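Local coordinates for protein acetone carboxylase alpha subunit (Xanthobacter autotrophicus Py2, PDB 5M45) that serves as the alpha subunit of a metal-containing carboxylase complex with beta and gamma subunits and belongs to the hydantoinase B/oxoprolinase family, at residues I279-P285 with I324-W330; F293-A299 with K311-H317; F536-H541 with D602-I606. The contacts are given in a common frame with arbitrary orientation. Residues are numbered along the deposited sequence.

Contact 1 (I279-P285 with I324-W330)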
loop_
_atom_site.group_PDB
_atom_site.type_symbol
_atom_site.label_atom_id
_atom_site.label_comp_id
_atom_site.label_asym_id
_atom_site.label_seq_id
_atom_site.Cartn_x
_atom_site.Cartn_y
_atom_site.Cartn_z
ATOM N N ILE A 279 40.637 -14.883 -9.857
ATOM C CA ILE A 279 41.074 -13.652 -10.515
ATOM C C ILE A 279 42.539 -13.768 -10.961
ATOM O O ILE A 279 42.852 -13.465 -12.100
ATOM C CB ILE A 279 40.825 -12.409 -9.643
ATOM C CG1 ILE A 279 39.325 -12.122 -9.637
ATOM C CG2 ILE A 279 41.584 -11.194 -10.181
ATOM C CD1 ILE A 279 38.941 -10.995 -8.695
ATOM N N LYS A 280 43.405 -14.254 -10.077
ATOM C CA LYS A 280 44.838 -14.390 -10.435
ATOM C C LYS A 280 45.125 -15.516 -11.423
ATOM O O LYS A 280 46.110 -15.441 -12.144
ATOM C CB LYS A 280 45.696 -14.581 -9.195
ATOM C CG LYS A 280 45.594 -13.426 -8.217
ATOM C CD LYS A 280 46.863 -13.120 -7.484
ATOM C CE LYS A 280 47.127 -14.061 -6.364
ATOM N NZ LYS A 280 48.279 -13.482 -5.614
ATOM N N ALA A 281 44.270 -16.538 -11.469
ATOM C CA ALA A 281 44.427 -17.649 -12.428
ATOM C C ALA A 281 43.884 -17.346 -13.846
ATOM O O ALA A 281 44.415 -17.903 -14.819
ATOM C CB ALA A 281 43.784 -18.926 -11.877
ATOM N N MET A 282 42.858 -16.476 -13.964
ATOM C CA MET A 282 42.087 -16.349 -15.191
ATOM C C MET A 282 42.211 -15.000 -15.915
ATOM O O MET A 282 41.989 -14.935 -17.122
ATOM C CB MET A 282 40.589 -16.590 -14.905
ATOM C CG MET A 282 40.170 -17.988 -14.497
ATOM S SD MET A 282 38.395 -18.076 -14.024
ATOM C CE MET A 282 37.656 -17.956 -15.618
ATOM N N THR A 283 42.528 -13.916 -15.185
ATOM C CA THR A 283 42.431 -12.568 -15.718
ATOM C C THR A 283 43.826 -11.941 -15.954
ATOM O O THR A 283 44.839 -12.681 -16.043
ATOM C CB THR A 283 41.515 -11.656 -14.833
ATOM O OG1 THR A 283 42.187 -11.294 -13.612
ATOM C CG2 THR A 283 40.178 -12.325 -14.536
ATOM N N ILE A 284 43.879 -10.602 -16.087
ATOM C CA ILE A 284 45.104 -9.844 -16.299
ATOM C C ILE A 284 44.956 -8.527 -15.501
ATOM O O ILE A 284 43.922 -7.856 -15.618
ATOM C CB ILE A 284 45.285 -9.497 -17.811
ATOM C CG1 ILE A 284 45.353 -10.765 -18.675
ATOM C CG2 ILE A 284 46.561 -8.676 -18.029
ATOM C CD1 ILE A 284 45.400 -10.515 -20.174
ATOM N N PRO A 285 45.975 -8.118 -14.716
ATOM C CA PRO A 285 45.862 -6.835 -14.035
ATOM C C PRO A 285 45.835 -5.662 -15.013
ATOM O O PRO A 285 46.480 -5.724 -16.054
ATOM C CB PRO A 285 47.141 -6.774 -13.183
ATOM C CG PRO A 285 48.126 -7.632 -13.928
ATOM C CD PRO A 285 47.299 -8.739 -14.502
ATOM N N ILE A 324 41.632 -4.307 -12.029
ATOM C CA ILE A 324 42.100 -5.574 -11.455
ATOM C C ILE A 324 43.529 -5.310 -10.989
ATOM O O ILE A 324 44.375 -4.876 -11.783
ATOM C CB ILE A 324 42.017 -6.717 -12.493
ATOM C CG1 ILE A 324 40.551 -6.946 -12.907
ATOM C CG2 ILE A 324 42.581 -8.031 -11.943
ATOM C CD1 ILE A 324 40.331 -7.980 -13.988
ATOM N N ARG A 325 43.779 -5.547 -9.701
ATOM C CA ARG A 325 45.088 -5.309 -9.061
ATOM C C ARG A 325 46.006 -6.547 -9.043
ATOM O O ARG A 325 45.541 -7.674 -9.114
ATOM C CB ARG A 325 44.904 -4.818 -7.609
ATOM C CG ARG A 325 44.040 -3.572 -7.478
ATOM C CD ARG A 325 44.421 -2.738 -6.256
ATOM N NE ARG A 325 43.478 -1.643 -6.023
ATOM C CZ ARG A 325 42.310 -1.744 -5.392
ATOM N NH1 ARG A 325 41.888 -2.888 -4.851
ATOM N NH2 ARG A 325 41.543 -0.660 -5.302
ATOM N N ARG A 326 47.302 -6.304 -8.881
ATOM C CA ARG A 326 48.284 -7.370 -8.742
ATOM C C ARG A 326 48.020 -8.354 -7.621
ATOM O O ARG A 326 48.360 -9.534 -7.748
ATOM C CB ARG A 326 49.689 -6.794 -8.558
ATOM C CG ARG A 326 50.227 -6.161 -9.822
ATOM C CD ARG A 326 51.476 -5.391 -9.537
ATOM N NE ARG A 326 51.850 -4.560 -10.692
ATOM C CZ ARG A 326 53.060 -4.060 -10.907
ATOM N NH1 ARG A 326 54.036 -4.330 -10.069
ATOM N NH2 ARG A 326 53.299 -3.352 -11.978
ATOM N N ASP A 327 47.395 -7.886 -6.535
ATOM C CA ASP A 327 47.109 -8.769 -5.389
ATOM C C ASP A 327 45.830 -9.591 -5.539
ATOM O O ASP A 327 45.471 -10.325 -4.621
ATOM C CB ASP A 327 47.141 -7.987 -4.065
ATOM C CG ASP A 327 45.961 -7.015 -3.887
ATOM O OD1 ASP A 327 45.158 -6.807 -4.831
ATOM O OD2 ASP A 327 45.834 -6.411 -2.768
ATOM N N GLY A 328 45.137 -9.478 -6.676
ATOM C CA GLY A 328 43.917 -10.259 -6.893
ATOM C C GLY A 328 42.626 -9.641 -6.347
ATOM O O GLY A 328 41.570 -10.278 -6.400
ATOM N N THR A 329 42.711 -8.415 -5.821
ATOM C CA THR A 329 41.547 -7.597 -5.513
ATOM C C THR A 329 41.075 -6.911 -6.796
ATOM O O THR A 329 41.839 -6.752 -7.751
ATOM C CB THR A 329 41.827 -6.528 -4.410
ATOM O OG1 THR A 329 42.890 -5.656 -4.787
ATOM C CG2 THR A 329 42.175 -7.172 -3.055
ATOM N N TRP A 330 39.818 -6.479 -6.801
ATOM C CA TRP A 330 39.290 -5.704 -7.935
ATOM C C TRP A 330 38.241 -4.665 -7.506
ATOM O O TRP A 330 37.727 -4.717 -6.387
ATOM C CB TRP A 330 38.829 -6.602 -9.096
ATOM C CG TRP A 330 37.573 -7.360 -8.928
ATOM C CD1 TRP A 330 37.115 -7.961 -7.791
ATOM C CD2 TRP A 330 36.605 -7.640 -9.941
ATOM N NE1 TRP A 330 35.906 -8.565 -8.029
ATOM C CE2 TRP A 330 35.572 -8.391 -9.338
ATOM C CE3 TRP A 330 36.500 -7.322 -11.306
ATOM C CZ2 TRP A 330 34.467 -8.833 -10.054
ATOM C CZ3 TRP A 330 35.390 -7.740 -12.018
ATOM C CH2 TRP A 330 34.386 -8.514 -11.392
HETATM O O HOH W 1 47.861 -11.730 -3.417
#
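Ile-279, in the last turn of helix 257-282, directs its side chain toward segment 324-330, the turn between two strands with their end residues. With chi1 m and chi2 t, CD1 lies 3.8 Å from the centroid of the Trp-330 five-membered ring, 18° off the ring normal: a CH-pi contact over the face. Its other branch meets Ile-324, CG2 to CG2 at 3.8 Å. In Lys-280, chi1 m sets CG 3.8 Å from Gly-328 CA; chi3 m then turns the outer chain, whose NZ (2.8 Å) shares water 1 with Asp-327 O (3.0 Å). Thr-283 (chi1 p) turns OG1 back to Ile-279 O at 2.7 Å, where the chain leaves helical geometry. The motif is a helix end packed against a hairpin turn: type I, Arg-325 to Gly-328, between strands 313-324 and 330-333. Asp-327 (chi1 p) closes an Asx turn, OD1 accepting from Thr-329 N at 3.1 Å. At Gly-328 (phi/psi 86/5) an ideal CB would lie 3.0 Å from Lys-280 CG, so backbone and packing both call for glycine. Pro-285 CA approaches Ile-324 O to 3.3 Å. The CA-to-CB bond of Arg-326 points away, and its NE salt-bridges an acidic gamma-subunit side chain.

Contact 2 (F293-A299 with K311-H317); sequences FVDVPYA and KLDTIMH
Strand segments 293-297 and 313-317 run antiparallel and extended (Asp-295 at phi/psi -94/143), with axes 4.6 Å apart at closest approach and N-to-C directions at 160°. Asp-295 pairs with Ile-315 (non-hydrogen-bonded, CA-CA 4.8 Å) and Val-296 with Thr-314 (hydrogen-bonded, CA-CA 5.1 Å). Backbone bonds are Val-296 N to Thr-314 O (2.8 Å), Thr-314 N to Val-296 O (3.1 Å) and Met-316 N to Val-294 O (2.9 Å); Val-294 N to Met-316 O is weak (3.4 Å). Beyond Pro-297 (-85/67), centre of an inverse gamma turn, side chains take over: Asp-313 OD1 (chi1 m) accepts from Ala-299 N at 3.1 Å, and Lys-311, curled m, m, m, donates NZ to Tyr-298 O at 2.9 Å. Val-294 CG1 (chi1 p) meets Met-316 CB at 4.0 Å on the face that packs on helix 401-422. The other face carries Phe-293 (chi1 m), its CD2 4.2 Å from Ile-315 CG2. Its ring and that of His-317 (chi1 t) are nearly parallel (15°) but slid apart, centroids 5.5 Å; gamma-subunit aromatic side chains meet both. This is an antiparallel pair of consecutive strands, a beta hairpin with a long connection, 286-297 being the outermost strand, within this chain, of a mixed four-stranded sheet.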
loop_
_atom_site.group_PDB
_atom_site.type_symbol
_atom_site.label_atom_id
_atom_site.label_comp_id
_atom_site.label_asym_id
_atom_site.label_seq_id
_atom_site.Cartn_x
_atom_site.Cartn_y
_atom_site.Cartn_z
ATOM N N PHE A 293 23.668 1.505 -21.874
ATOM C CA PHE A 293 22.545 2.435 -21.942
ATOM C C PHE A 293 21.216 1.646 -22.134
ATOM O O PHE A 293 21.227 0.484 -22.606
ATOM C CB PHE A 293 22.675 3.368 -23.168
ATOM C CG PHE A 293 23.969 4.114 -23.269
ATOM C CD1 PHE A 293 25.062 3.571 -23.954
ATOM C CD2 PHE A 293 24.096 5.386 -22.720
ATOM C CE1 PHE A 293 26.244 4.313 -24.085
ATOM C CE2 PHE A 293 25.281 6.099 -22.834
ATOM C CZ PHE A 293 26.350 5.561 -23.513
ATOM N N VAL A 294 20.081 2.317 -21.847
ATOM C CA VAL A 294 18.746 1.875 -22.306
ATOM C C VAL A 294 17.736 3.048 -22.358
ATOM O O VAL A 294 17.961 4.104 -21.750
ATOM C CB VAL A 294 18.225 0.650 -21.475
ATOM C CG1 VAL A 294 17.592 1.097 -20.150
ATOM C CG2 VAL A 294 17.255 -0.230 -22.279
ATOM N N ASP A 295 16.656 2.866 -23.121
ATOM C CA ASP A 295 15.675 3.921 -23.399
ATOM C C ASP A 295 14.467 3.941 -22.469
ATOM O O ASP A 295 13.988 2.877 -22.077
ATOM C CB ASP A 295 15.212 3.869 -24.864
ATOM C CG ASP A 295 14.517 2.538 -25.267
ATOM O OD1 ASP A 295 15.124 1.439 -25.120
ATOM O OD2 ASP A 295 13.372 2.587 -25.800
ATOM N N VAL A 296 13.996 5.152 -22.139
ATOM C CA VAL A 296 12.748 5.388 -21.408
ATOM C C VAL A 296 11.858 6.378 -22.203
ATOM O O VAL A 296 11.882 7.586 -21.936
ATOM C CB VAL A 296 13.019 5.907 -19.997
ATOM C CG1 VAL A 296 11.714 6.050 -19.219
ATOM C CG2 VAL A 296 13.966 4.968 -19.242
ATOM N N PRO A 297 11.047 5.851 -23.168
ATOM C CA PRO A 297 10.230 6.710 -24.038
ATOM C C PRO A 297 8.866 7.108 -23.415
ATOM O O PRO A 297 7.793 6.711 -23.920
ATOM C CB PRO A 297 10.084 5.878 -25.317
ATOM C CG PRO A 297 10.174 4.466 -24.875
ATOM C CD PRO A 297 11.176 4.488 -23.735
ATOM N N TYR A 298 8.925 7.920 -22.334
ATOM C CA TYR A 298 7.705 8.284 -21.599
ATOM C C TYR A 298 6.954 9.466 -22.210
ATOM O O TYR A 298 5.863 9.794 -21.749
ATOM C CB TYR A 298 7.988 8.509 -20.097
ATOM C CG TYR A 298 7.857 7.284 -19.189
ATOM C CD1 TYR A 298 8.118 5.982 -19.659
ATOM C CD2 TYR A 298 7.489 7.427 -17.855
ATOM C CE1 TYR A 298 8.021 4.878 -18.820
ATOM C CE2 TYR A 298 7.383 6.334 -17.010
ATOM C CZ TYR A 298 7.647 5.058 -17.492
ATOM O OH TYR A 298 7.552 3.964 -16.668
ATOM N N ALA A 299 7.500 10.107 -23.231
ATOM C CA ALA A 299 6.783 11.192 -23.936
ATOM C C ALA A 299 5.595 10.697 -24.778
ATOM O O ALA A 299 4.646 11.461 -24.989
ATOM C CB ALA A 299 7.731 12.042 -24.784
ATOM N N LYS A 311 6.381 13.045 -17.723
ATOM C CA LYS A 311 6.191 12.914 -19.167
ATOM C C LYS A 311 7.359 13.494 -19.934
ATOM O O LYS A 311 7.318 14.649 -20.374
ATOM C CB LYS A 311 4.909 13.563 -19.654
ATOM C CG LYS A 311 3.641 12.898 -19.204
ATOM C CD LYS A 311 3.301 11.603 -19.939
ATOM C CE LYS A 311 2.901 11.803 -21.412
ATOM N NZ LYS A 311 3.082 10.456 -22.072
ATOM N N LEU A 312 8.390 12.669 -20.114
ATOM C CA LEU A 312 9.566 13.031 -20.913
ATOM C C LEU A 312 10.339 11.788 -21.310
ATOM O O LEU A 312 10.243 10.721 -20.640
ATOM C CB LEU A 312 10.488 14.023 -20.174
ATOM C CG LEU A 312 11.405 13.532 -19.044
ATOM C CD1 LEU A 312 12.574 14.477 -18.830
ATOM C CD2 LEU A 312 10.645 13.317 -17.742
ATOM N N ASP A 313 11.115 11.937 -22.380
ATOM C CA ASP A 313 12.025 10.893 -22.886
ATOM C C ASP A 313 13.382 11.001 -22.199
ATOM O O ASP A 313 13.959 12.081 -22.206
ATOM C CB ASP A 313 12.213 11.058 -24.401
ATOM C CG ASP A 313 10.972 10.635 -25.225
ATOM O OD1 ASP A 313 10.165 9.794 -24.806
ATOM O OD2 ASP A 313 10.826 11.149 -26.368
ATOM N N THR A 314 13.852 9.919 -21.568
ATOM C CA THR A 314 15.188 9.873 -20.992
ATOM C C THR A 314 15.930 8.567 -21.389
ATOM O O THR A 314 15.328 7.605 -21.911
ATOM C CB THR A 314 15.210 10.006 -19.446
ATOM O OG1 THR A 314 14.488 8.925 -18.811
ATOM C CG2 THR A 314 14.657 11.362 -18.990
ATOM N N ILE A 315 17.251 8.579 -21.133
ATOM C CA ILE A 315 18.167 7.494 -21.411
ATOM C C ILE A 315 19.000 7.204 -20.141
ATOM O O ILE A 315 19.608 8.127 -19.537
ATOM C CB ILE A 315 19.132 7.848 -22.574
ATOM C CG1 ILE A 315 18.344 8.139 -23.857
ATOM C CG2 ILE A 315 20.157 6.730 -22.808
ATOM C CD1 ILE A 315 19.163 8.628 -25.030
ATOM N N MET A 316 19.033 5.925 -19.753
ATOM C CA MET A 316 19.922 5.462 -18.676
ATOM C C MET A 316 21.391 5.421 -19.196
ATOM O O MET A 316 21.631 4.949 -20.320
ATOM C CB MET A 316 19.500 4.048 -18.230
ATOM C CG MET A 316 20.307 3.477 -17.052
ATOM S SD MET A 316 21.964 2.850 -17.435
ATOM C CE MET A 316 21.563 1.264 -18.164
ATOM N N HIS A 317 22.313 5.888 -18.360
ATOM C CA HIS A 317 23.769 5.893 -18.585
ATOM C C HIS A 317 24.479 5.155 -17.412
ATOM O O HIS A 317 24.277 5.503 -16.231
ATOM C CB HIS A 317 24.236 7.347 -18.672
ATOM C CG HIS A 317 25.696 7.543 -18.907
ATOM N ND1 HIS A 317 26.413 8.556 -18.294
ATOM C CD2 HIS A 317 26.582 6.876 -19.689
ATOM C CE1 HIS A 317 27.684 8.480 -18.659
ATOM N NE2 HIS A 317 27.812 7.463 -19.500
#

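Contact 3 (F536-H541 with D602-I606); sequences FMGNGH and DKQAI
This is a buried loop-to-loop contact linking two antiparallel sheets: 536-541 follows strand 532-535, whereas segment 602-606 leads from strand 598-602 toward strand 610-612. The touching parts run 130° apart, CA atoms nearest at Met-537/Ile-606 (4.5 Å) and Gly-540/Ala-605 (4.9 Å). Gly-538 is nearly fully extended (176/177) and Gly-540 adopts -124/-78. An ideal CB on Gly-540 would clash with Lys-603 O at 2.9 Å; without one, Ala-605 CB sits 3.7 Å from Gly-540 CA. Asp-602 OD1 accepts from Gln-604 N at 3.1 Å, an Asx turn, and Gln-604 centres an inverse gamma turn (-84/85), its NE2 reaching Ile-606 O at 2.9 Å. Met-537 (chi1 t, chi2 p) folds CE to 3.6 Å from Ile-606 CG1, and Ile-606 CA lies 3.4 Å from Phe-536 O in a CA-H...O contact. Lys-603, coiled m, m, m, t, donates NZ to Gly-540 O at 2.9 Å. His-541 (chi1 m) has Lys-603 O over one ring face; water 2 joins its NE2 (2.8 Å) to Gln-604 OE1 (2.7 Å), while ND1 is hydrogen-bonded to a polar gamma-subunit side chain. Packing is tight because Gly-540 lacks CB, and since gamma-subunit backbone also accepts from Lys-603 NZ, the loops form part of the subunit interface.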
loop_
_atom_site.group_PDB
_atom_site.type_symbol
_atom_site.label_atom_id
_atom_site.label_comp_id
_atom_site.label_asym_id
_atom_site.label_seq_id
_atom_site.Cartn_x
_atom_site.Cartn_y
_atom_site.Cartn_z
ATOM N N PHE A 536 2.931 -3.577 -22.727
ATOM C CA PHE A 536 4.281 -4.018 -23.120
ATOM C C PHE A 536 5.342 -3.371 -22.227
ATOM O O PHE A 536 5.179 -2.214 -21.795
ATOM C CB PHE A 536 4.564 -3.588 -24.602
ATOM C CG PHE A 536 3.715 -4.291 -25.637
ATOM C CD1 PHE A 536 2.464 -3.811 -25.982
ATOM C CD2 PHE A 536 4.179 -5.411 -26.291
ATOM C CE1 PHE A 536 1.664 -4.448 -26.947
ATOM C CE2 PHE A 536 3.396 -6.062 -27.257
ATOM C CZ PHE A 536 2.117 -5.585 -27.577
ATOM N N MET A 537 6.433 -4.079 -21.975
ATOM C CA MET A 537 7.572 -3.555 -21.191
ATOM C C MET A 537 8.890 -4.224 -21.609
ATOM O O MET A 537 9.086 -5.410 -21.394
ATOM C CB MET A 537 7.348 -3.761 -19.673
ATOM C CG MET A 537 8.413 -3.116 -18.764
ATOM S SD MET A 537 8.687 -1.353 -19.024
ATOM C CE MET A 537 10.398 -1.204 -19.564
ATOM N N GLY A 538 9.782 -3.412 -22.192
ATOM C CA GLY A 538 11.117 -3.836 -22.668
ATOM C C GLY A 538 11.849 -2.693 -23.368
ATOM O O GLY A 538 11.301 -1.586 -23.523
ATOM N N ASN A 539 13.081 -2.950 -23.782
ATOM C CA ASN A 539 13.897 -1.967 -24.515
ATOM C C ASN A 539 13.372 -1.811 -25.947
ATOM O O ASN A 539 12.927 -2.792 -26.563
ATOM C CB ASN A 539 15.384 -2.360 -24.502
ATOM C CG ASN A 539 15.668 -3.680 -25.213
ATOM O OD1 ASN A 539 15.011 -4.674 -24.960
ATOM N ND2 ASN A 539 16.660 -3.687 -26.125
ATOM N N GLY A 540 13.401 -0.594 -26.463
ATOM C CA GLY A 540 12.831 -0.250 -27.778
ATOM C C GLY A 540 13.816 0.384 -28.721
ATOM O O GLY A 540 14.382 -0.283 -29.629
ATOM N N HIS A 541 14.057 1.669 -28.489
ATOM C CA HIS A 541 14.984 2.450 -29.322
ATOM C C HIS A 541 16.483 2.082 -29.210
ATOM O O HIS A 541 17.256 2.409 -30.126
ATOM C CB HIS A 541 14.812 3.950 -29.028
ATOM C CG HIS A 541 13.433 4.480 -29.260
ATOM N ND1 HIS A 541 12.881 4.589 -30.509
ATOM C CD2 HIS A 541 12.505 4.963 -28.396
ATOM C CE1 HIS A 541 11.669 5.117 -30.411
ATOM N NE2 HIS A 541 11.408 5.314 -29.129
ATOM N N ASP A 602 4.982 -0.583 -34.160
ATOM C CA ASP A 602 5.862 0.586 -33.990
ATOM C C ASP A 602 6.982 0.307 -32.999
ATOM O O ASP A 602 7.062 -0.813 -32.468
ATOM C CB ASP A 602 5.037 1.839 -33.599
ATOM C CG ASP A 602 4.315 1.703 -32.270
ATOM O OD1 ASP A 602 4.693 0.905 -31.398
ATOM O OD2 ASP A 602 3.323 2.438 -32.056
ATOM N N LYS A 603 7.828 1.323 -32.734
ATOM C CA LYS A 603 8.938 1.194 -31.776
ATOM C C LYS A 603 8.591 1.380 -30.283
ATOM O O LYS A 603 9.486 1.337 -29.436
ATOM C CB LYS A 603 10.075 2.161 -32.126
ATOM C CG LYS A 603 10.824 1.861 -33.442
ATOM C CD LYS A 603 11.638 0.588 -33.389
ATOM C CE LYS A 603 12.771 0.588 -32.330
ATOM N NZ LYS A 603 13.589 -0.659 -32.387
ATOM N N GLN A 604 7.324 1.550 -29.939
ATOM C CA GLN A 604 6.953 1.884 -28.573
ATOM C C GLN A 604 6.865 0.610 -27.700
ATOM O O GLN A 604 5.806 0.008 -27.531
ATOM C CB GLN A 604 5.639 2.703 -28.583
ATOM C CG GLN A 604 5.277 3.353 -27.258
ATOM C CD GLN A 604 6.345 4.292 -26.758
ATOM O OE1 GLN A 604 7.013 4.945 -27.542
ATOM N NE2 GLN A 604 6.507 4.381 -25.440
ATOM N N ALA A 605 8.016 0.201 -27.178
ATOM C CA ALA A 605 8.139 -1.072 -26.457
ATOM C C ALA A 605 7.760 -0.998 -24.977
ATOM O O ALA A 605 7.828 -2.003 -24.271
ATOM C CB ALA A 605 9.553 -1.623 -26.635
ATOM N N ILE A 606 7.397 0.190 -24.522
ATOM C CA ILE A 606 6.846 0.458 -23.175
ATOM C C ILE A 606 5.491 1.154 -23.312
ATOM O O ILE A 606 5.374 2.181 -23.985
ATOM C CB ILE A 606 7.714 1.425 -22.341
ATOM C CG1 ILE A 606 9.087 0.857 -22.160
ATOM C CG2 ILE A 606 7.049 1.648 -20.960
ATOM C CD1 ILE A 606 10.051 1.812 -21.441
HETATM O O HOH W 2 8.967 6.592 -28.512
#

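Contacts 1 and 2 share the strand pair 286-297/313-324. Contact 1 lies where the chain passes from helix 257-282 through 283-285 into the first strand, and where the second strand ends; contact 2, nested within that chain loop, lies at the pair's other end. Their centres are 36 Å apart and their nearest atoms about 17 Å. Contact 3 follows later in sequence, its centre 39 Å from contact 1 but 11 Å from contact 2, which it touches: Asp-295 OD2 lies 2.9 Å from His-541 N and Asp-295 OD1 3.0 Å from Gly-540 N, both probable hydrogen bonds. The mixed sheet thus spans from helix end to loops, and the gamma subunit meets all three contacts.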